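Local structure of glycoside hydrolase family protein (Novosphingobium sp. PP1Y, 6Q2F) at residues Phe881-Ala886 with Gln915-His920; Gly889-Phe894 with Val908-Ala913. The protein probably hydrolyses terminal alpha-L-rhamnosyl residues from glycosides, as an alpha-L-rhamnosidase that carries a bound sodium ion. One frame throughout, in Å; residues are numbered along the deposited sequence.

Contact 1 (Phe881-Ala886 with Gln915-His920); sequences FTFTGA and QSIEAH
Strands 881-884 and 915-920 run antiparallel, their axes 4.6 Å apart at an angle of 157°, and opposite side chains emerge in matched pairs. Thr882 and His920 form one hydrogen-bonded pair, His920 N donating to Thr882 O over 2.8 Å. Thr884 and Glu918 form the next, and here the donor Glu918 N stands above the carbonyl plane of Thr884. On the face carrying these four residues, Thr882 and His920 lie side by side: Thr882 turns OG1 anti to its backbone N (chi1 -167°), which places CG2 3.6 Å from His920 CB. One water gathers the polar ends, bonding to Thr884 OG1 and, in the ring plane, to His920 NE2 at 2.8 Å, with a weak third bond to Glu918 OE1. Glu949 holds the other ring nitrogen, ND1, so the imidazole is fixed from two sides. Phe883 and Ala919 lie on the opposite face, and the side-chain contacts near them are apolar. Ala919 CB meets the Phe881 ring at its edge, 3.9 Å from CE1, while Ile917 CD1 reaches Phe883 CB. Past the strand end, Ala886 CB rests 4.0 Å from Ile917 CG2. Strand 915-921 lies between 881-884 and 949-956, pairing antiparallel with each.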
loop_
_atom_site.group_PDB
_atom_site.type_symbol
_atom_site.label_atom_id
_atom_site.label_comp_id
_atom_site.label_asym_id
_atom_site.label_seq_id
_atom_site.Cartn_x
_atom_site.Cartn_y
_atom_site.Cartn_z
ATOM N N PHE A 881 7.739 26.252 2.572
ATOM C CA PHE A 881 7.907 26.466 1.141
ATOM C C PHE A 881 6.614 27.013 0.573
ATOM O O PHE A 881 5.536 26.468 0.817
ATOM C CB PHE A 881 8.293 25.185 0.385
ATOM C CG PHE A 881 8.259 25.345 -1.123
ATOM C CD1 PHE A 881 9.232 26.074 -1.780
ATOM C CD2 PHE A 881 7.232 24.801 -1.864
ATOM C CE1 PHE A 881 9.188 26.250 -3.157
ATOM C CE2 PHE A 881 7.182 24.961 -3.236
ATOM C CZ PHE A 881 8.162 25.687 -3.885
ATOM N N THR A 882 6.730 28.086 -0.193
ATOM C CA THR A 882 5.600 28.618 -0.935
ATOM C C THR A 882 6.149 29.329 -2.161
ATOM O O THR A 882 7.363 29.463 -2.329
ATOM C CB THR A 882 4.748 29.560 -0.089
ATOM O OG1 THR A 882 3.511 29.798 -0.770
ATOM C CG2 THR A 882 5.479 30.882 0.104
ATOM N N PHE A 883 5.245 29.780 -3.028
ATOM C CA PHE A 883 5.682 30.316 -4.310
ATOM C C PHE A 883 4.608 31.204 -4.921
ATOM O O PHE A 883 3.408 30.975 -4.734
ATOM C CB PHE A 883 6.035 29.191 -5.292
ATOM C CG PHE A 883 4.905 28.245 -5.562
ATOM C CD1 PHE A 883 3.989 28.502 -6.572
ATOM C CD2 PHE A 883 4.754 27.094 -4.801
ATOM C CE1 PHE A 883 2.947 27.627 -6.826
ATOM C CE2 PHE A 883 3.705 26.205 -5.045
ATOM C CZ PHE A 883 2.803 26.475 -6.062
ATOM N N THR A 884 5.060 32.209 -5.671
ATOM C CA THR A 884 4.192 33.068 -6.460
ATOM C C THR A 884 4.581 32.963 -7.928
ATOM O O THR A 884 5.663 32.477 -8.265
ATOM C CB THR A 884 4.272 34.534 -6.009
ATOM O OG1 THR A 884 5.576 35.051 -6.283
ATOM C CG2 THR A 884 4.017 34.638 -4.509
ATOM N N GLY A 885 3.691 33.445 -8.794
ATOM C CA GLY A 885 3.952 33.534 -10.219
ATOM C C GLY A 885 3.457 32.378 -11.065
ATOM O O GLY A 885 3.750 32.347 -12.259
ATOM N N ALA A 886 2.729 31.428 -10.487
ATOM C CA ALA A 886 2.120 30.341 -11.230
ATOM C C ALA A 886 0.611 30.525 -11.257
ATOM O O ALA A 886 0.041 31.241 -10.433
ATOM C CB ALA A 886 2.451 28.971 -10.604
ATOM N N GLN A 915 6.633 26.495 -15.659
ATOM C CA GLN A 915 6.308 27.550 -14.708
ATOM C C GLN A 915 7.532 28.419 -14.470
ATOM O O GLN A 915 8.663 27.925 -14.421
ATOM C CB GLN A 915 5.820 26.969 -13.362
ATOM C CG GLN A 915 4.714 25.932 -13.502
ATOM C CD GLN A 915 3.426 26.543 -14.018
ATOM O OE1 GLN A 915 2.993 27.597 -13.555
ATOM N NE2 GLN A 915 2.808 25.883 -14.997
ATOM N N SER A 916 7.287 29.719 -14.320
ATOM C CA SER A 916 8.271 30.699 -13.876
ATOM C C SER A 916 7.755 31.253 -12.559
ATOM O O SER A 916 6.801 32.033 -12.548
ATOM C CB SER A 916 8.454 31.826 -14.899
ATOM O OG SER A 916 9.138 31.367 -16.047
ATOM N N ILE A 917 8.366 30.846 -11.452
ATOM C CA ILE A 917 7.856 31.218 -10.142
ATOM C C ILE A 917 8.907 32.018 -9.385
ATOM O O ILE A 917 10.077 32.076 -9.758
ATOM C CB ILE A 917 7.433 29.993 -9.312
ATOM C CG1 ILE A 917 8.653 29.119 -9.011
ATOM C CG2 ILE A 917 6.355 29.195 -10.033
ATOM C CD1 ILE A 917 8.342 27.902 -8.101
ATOM N N GLU A 918 8.467 32.628 -8.288
ATOM C CA GLU A 918 9.359 33.090 -7.237
ATOM C C GLU A 918 9.149 32.153 -6.059
ATOM O O GLU A 918 8.042 32.080 -5.510
ATOM C CB GLU A 918 9.093 34.550 -6.854
ATOM C CG GLU A 918 9.514 35.565 -7.925
ATOM C CD GLU A 918 10.301 36.742 -7.353
ATOM O OE1 GLU A 918 9.791 37.437 -6.444
ATOM O OE2 GLU A 918 11.444 36.957 -7.810
ATOM N N ALA A 919 10.192 31.412 -5.704
ATOM C CA ALA A 919 10.100 30.368 -4.690
ATOM C C ALA A 919 10.612 30.910 -3.362
ATOM O O ALA A 919 11.694 31.511 -3.314
ATOM C CB ALA A 919 10.898 29.131 -5.103
ATOM N N HIS A 920 9.829 30.704 -2.295
ATOM C CA HIS A 920 10.116 31.210 -0.950
ATOM C C HIS A 920 10.462 30.042 -0.044
ATOM O O HIS A 920 9.637 29.148 0.150
ATOM C CB HIS A 920 8.920 31.964 -0.356
ATOM C CG HIS A 920 8.562 33.217 -1.094
ATOM N ND1 HIS A 920 8.541 34.458 -0.491
ATOM C CD2 HIS A 920 8.216 33.421 -2.389
ATOM C CE1 HIS A 920 8.208 35.372 -1.385
ATOM N NE2 HIS A 920 7.988 34.768 -2.539
HETATM O O HOH W 1 7.165 36.474 -4.643
HETATM O O HOH W 2 4.606 30.383 -14.229
#

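Contact 2 (Gly889-Phe894 with Val908-Ala913); sequences GVKIPF and VNQQEA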
loop_
_atom_site.group_PDB
_atom_site.type_symbol
_atom_site.label_atom_id
_atom_site.label_comp_id
_atom_site.label_asym_id
_atom_site.label_seq_id
_atom_site.Cartn_x
_atom_site.Cartn_y
_atom_site.Cartn_z
ATOM N N GLY A 889 -4.219 26.480 -9.049
ATOM C CA GLY A 889 -4.235 25.039 -9.211
ATOM C C GLY A 889 -2.901 24.409 -9.542
ATOM O O GLY A 889 -2.808 23.176 -9.572
ATOM N N VAL A 890 -1.866 25.204 -9.806
ATOM C CA VAL A 890 -0.547 24.631 -10.050
ATOM C C VAL A 890 -0.027 24.061 -8.741
ATOM O O VAL A 890 0.017 24.754 -7.716
ATOM C CB VAL A 890 0.421 25.667 -10.636
ATOM C CG1 VAL A 890 1.870 25.198 -10.493
ATOM C CG2 VAL A 890 0.097 25.921 -12.112
ATOM N N LYS A 891 0.337 22.786 -8.757
ATOM C CA LYS A 891 0.895 22.139 -7.584
ATOM C C LYS A 891 2.392 22.033 -7.776
ATOM O O LYS A 891 2.855 21.580 -8.828
ATOM C CB LYS A 891 0.299 20.750 -7.361
ATOM C CG LYS A 891 -1.203 20.656 -7.517
ATOM C CD LYS A 891 -1.926 21.474 -6.481
ATOM C CE LYS A 891 -3.419 21.530 -6.788
ATOM N NZ LYS A 891 -4.106 22.657 -6.085
ATOM N N ILE A 892 3.141 22.449 -6.764
ATOM C CA ILE A 892 4.574 22.197 -6.707
ATOM C C ILE A 892 4.872 21.651 -5.318
ATOM O O ILE A 892 5.390 22.387 -4.464
ATOM C CB ILE A 892 5.385 23.467 -7.023
ATOM C CG1 ILE A 892 5.012 24.008 -8.406
ATOM C CG2 ILE A 892 6.881 23.187 -6.978
ATOM C CD1 ILE A 892 5.738 25.281 -8.786
ATOM N N PRO A 893 4.543 20.388 -5.040
ATOM C CA PRO A 893 4.791 19.837 -3.697
ATOM C C PRO A 893 6.286 19.765 -3.441
ATOM O O PRO A 893 7.105 19.911 -4.349
ATOM C CB PRO A 893 4.148 18.444 -3.750
ATOM C CG PRO A 893 4.265 18.056 -5.221
ATOM C CD PRO A 893 4.106 19.355 -6.001
ATOM N N PHE A 894 6.658 19.531 -2.187
ATOM C CA PHE A 894 8.070 19.647 -1.863
ATOM C C PHE A 894 8.440 18.693 -0.741
ATOM O O PHE A 894 7.602 18.314 0.087
ATOM C CB PHE A 894 8.431 21.074 -1.429
ATOM C CG PHE A 894 7.954 21.410 -0.036
ATOM C CD1 PHE A 894 6.626 21.711 0.198
ATOM C CD2 PHE A 894 8.836 21.421 1.034
ATOM C CE1 PHE A 894 6.188 22.045 1.478
ATOM C CE2 PHE A 894 8.409 21.752 2.309
ATOM C CZ PHE A 894 7.082 22.064 2.529
ATOM N N VAL A 908 8.808 19.510 -7.310
ATOM C CA VAL A 908 8.330 18.871 -8.535
ATOM C C VAL A 908 7.196 19.699 -9.111
ATOM O O VAL A 908 6.161 19.872 -8.457
ATOM C CB VAL A 908 7.852 17.436 -8.305
ATOM C CG1 VAL A 908 7.455 16.814 -9.672
ATOM C CG2 VAL A 908 8.936 16.637 -7.615
ATOM N N ASN A 909 7.377 20.187 -10.338
ATOM C CA ASN A 909 6.304 20.861 -11.063
ATOM C C ASN A 909 5.399 19.790 -11.652
ATOM O O ASN A 909 5.669 19.236 -12.718
ATOM C CB ASN A 909 6.861 21.779 -12.146
ATOM C CG ASN A 909 5.797 22.237 -13.116
ATOM O OD1 ASN A 909 4.642 22.406 -12.745
ATOM N ND2 ASN A 909 6.186 22.448 -14.378
ATOM N N GLN A 910 4.298 19.505 -10.959
ATOM C CA GLN A 910 3.385 18.457 -11.404
ATOM C C GLN A 910 2.444 18.935 -12.499
ATOM O O GLN A 910 1.225 18.748 -12.401
ATOM C CB GLN A 910 2.566 17.929 -10.236
ATOM C CG GLN A 910 3.392 17.204 -9.223
ATOM C CD GLN A 910 2.548 16.679 -8.076
ATOM O OE1 GLN A 910 1.435 17.142 -7.834
ATOM N NE2 GLN A 910 3.065 15.674 -7.393
ATOM N N GLN A 911 2.996 19.554 -13.519
ATOM C CA GLN A 911 2.186 20.023 -14.614
ATOM C C GLN A 911 2.940 19.946 -15.912
ATOM O O GLN A 911 4.130 20.112 -15.926
ATOM C CB GLN A 911 1.765 21.461 -14.375
ATOM C CG GLN A 911 0.583 21.629 -13.453
ATOM C CD GLN A 911 0.958 21.734 -11.992
ATOM O OE1 GLN A 911 2.099 21.932 -11.651
ATOM N NE2 GLN A 911 -0.011 21.585 -11.144
ATOM N N GLU A 912 2.240 19.707 -17.008
ATOM C CA GLU A 912 2.898 19.726 -18.310
ATOM C C GLU A 912 3.403 21.121 -18.659
ATOM O O GLU A 912 4.449 21.248 -19.302
ATOM C CB GLU A 912 1.960 19.202 -19.399
ATOM C CG GLU A 912 1.882 17.678 -19.423
ATOM C CD GLU A 912 0.806 17.149 -20.350
ATOM O OE1 GLU A 912 -0.382 17.455 -20.121
ATOM O OE2 GLU A 912 1.160 16.427 -21.308
ATOM N N ALA A 913 2.699 22.168 -18.236
ATOM C CA ALA A 913 3.104 23.534 -18.557
ATOM C C ALA A 913 4.286 23.975 -17.702
ATOM O O ALA A 913 4.271 23.835 -16.476
ATOM C CB ALA A 913 1.942 24.505 -18.357
#
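Ile892 and Pro893 pack closely against Val908 and Gln910, whereas Lys891 and Gly889 lie on the solvent side. On the close side, Val908 O lies 3.2 Å from Pro893 CD and also receives a CA-H...O contact from Ile892 CA, 3.3 Å away with an angle at H of 156°. Two weak backbone hydrogen bonds flank this point: Val908 N to Pro893 O at 3.4 Å and Gln910 N to Lys891 O at 3.3 Å. Gln910, the centre of an inverse gamma turn, extends its chain beyond CG (chi2 -180°) and crosses the proline ring obliquely, its NE2 3.4 Å from Pro893 CG. An alanine here would probably weaken the packing over the Pro893 ring, since the CG and amide that lie against it would be gone. The Gln911 side chain, bent at chi2, crosses Val890 and Lys891 obliquely, while the lysine chain bends at chi2 and carries its tip away from the other loop. Within 908-913, Asn909 ND2 donates to Ala913 O at 3.2 Å, in its own amide plane, and bonds also to Asp957 O, which joins Asn909 both to the end of its own loop and to Asp957. Helix 657-670 touches Pro893, Val908 and Gln910; Ile892 instead packs on strands 902-908, 915-921 and 949-956.

In the fold
Contact 2 is nested along the chain inside the loop that contact 1 closes: 881-886 comes first, then 889-894, 908-913 and 915-920. Strands 894-899 and 902-908, paired antiparallel, fill the interval between the two loops of contact 2. The centres of contacts 1 and 2 are about 10 Å apart, and direct packing joins the two contacts, with Phe881 CE2 3.4 Å from Ile892 O and Gln915 CG 3.6 Å from Asn909 OD1. Both belong to one antiparallel beta region of the alpha-L-rhamnosidase. Contact 1 pairs two of its strands, while contact 2 joins the connections leading into and out of the 894-908 hairpin, which helix 657-670 touches, so the geometry links the beta region to that helix.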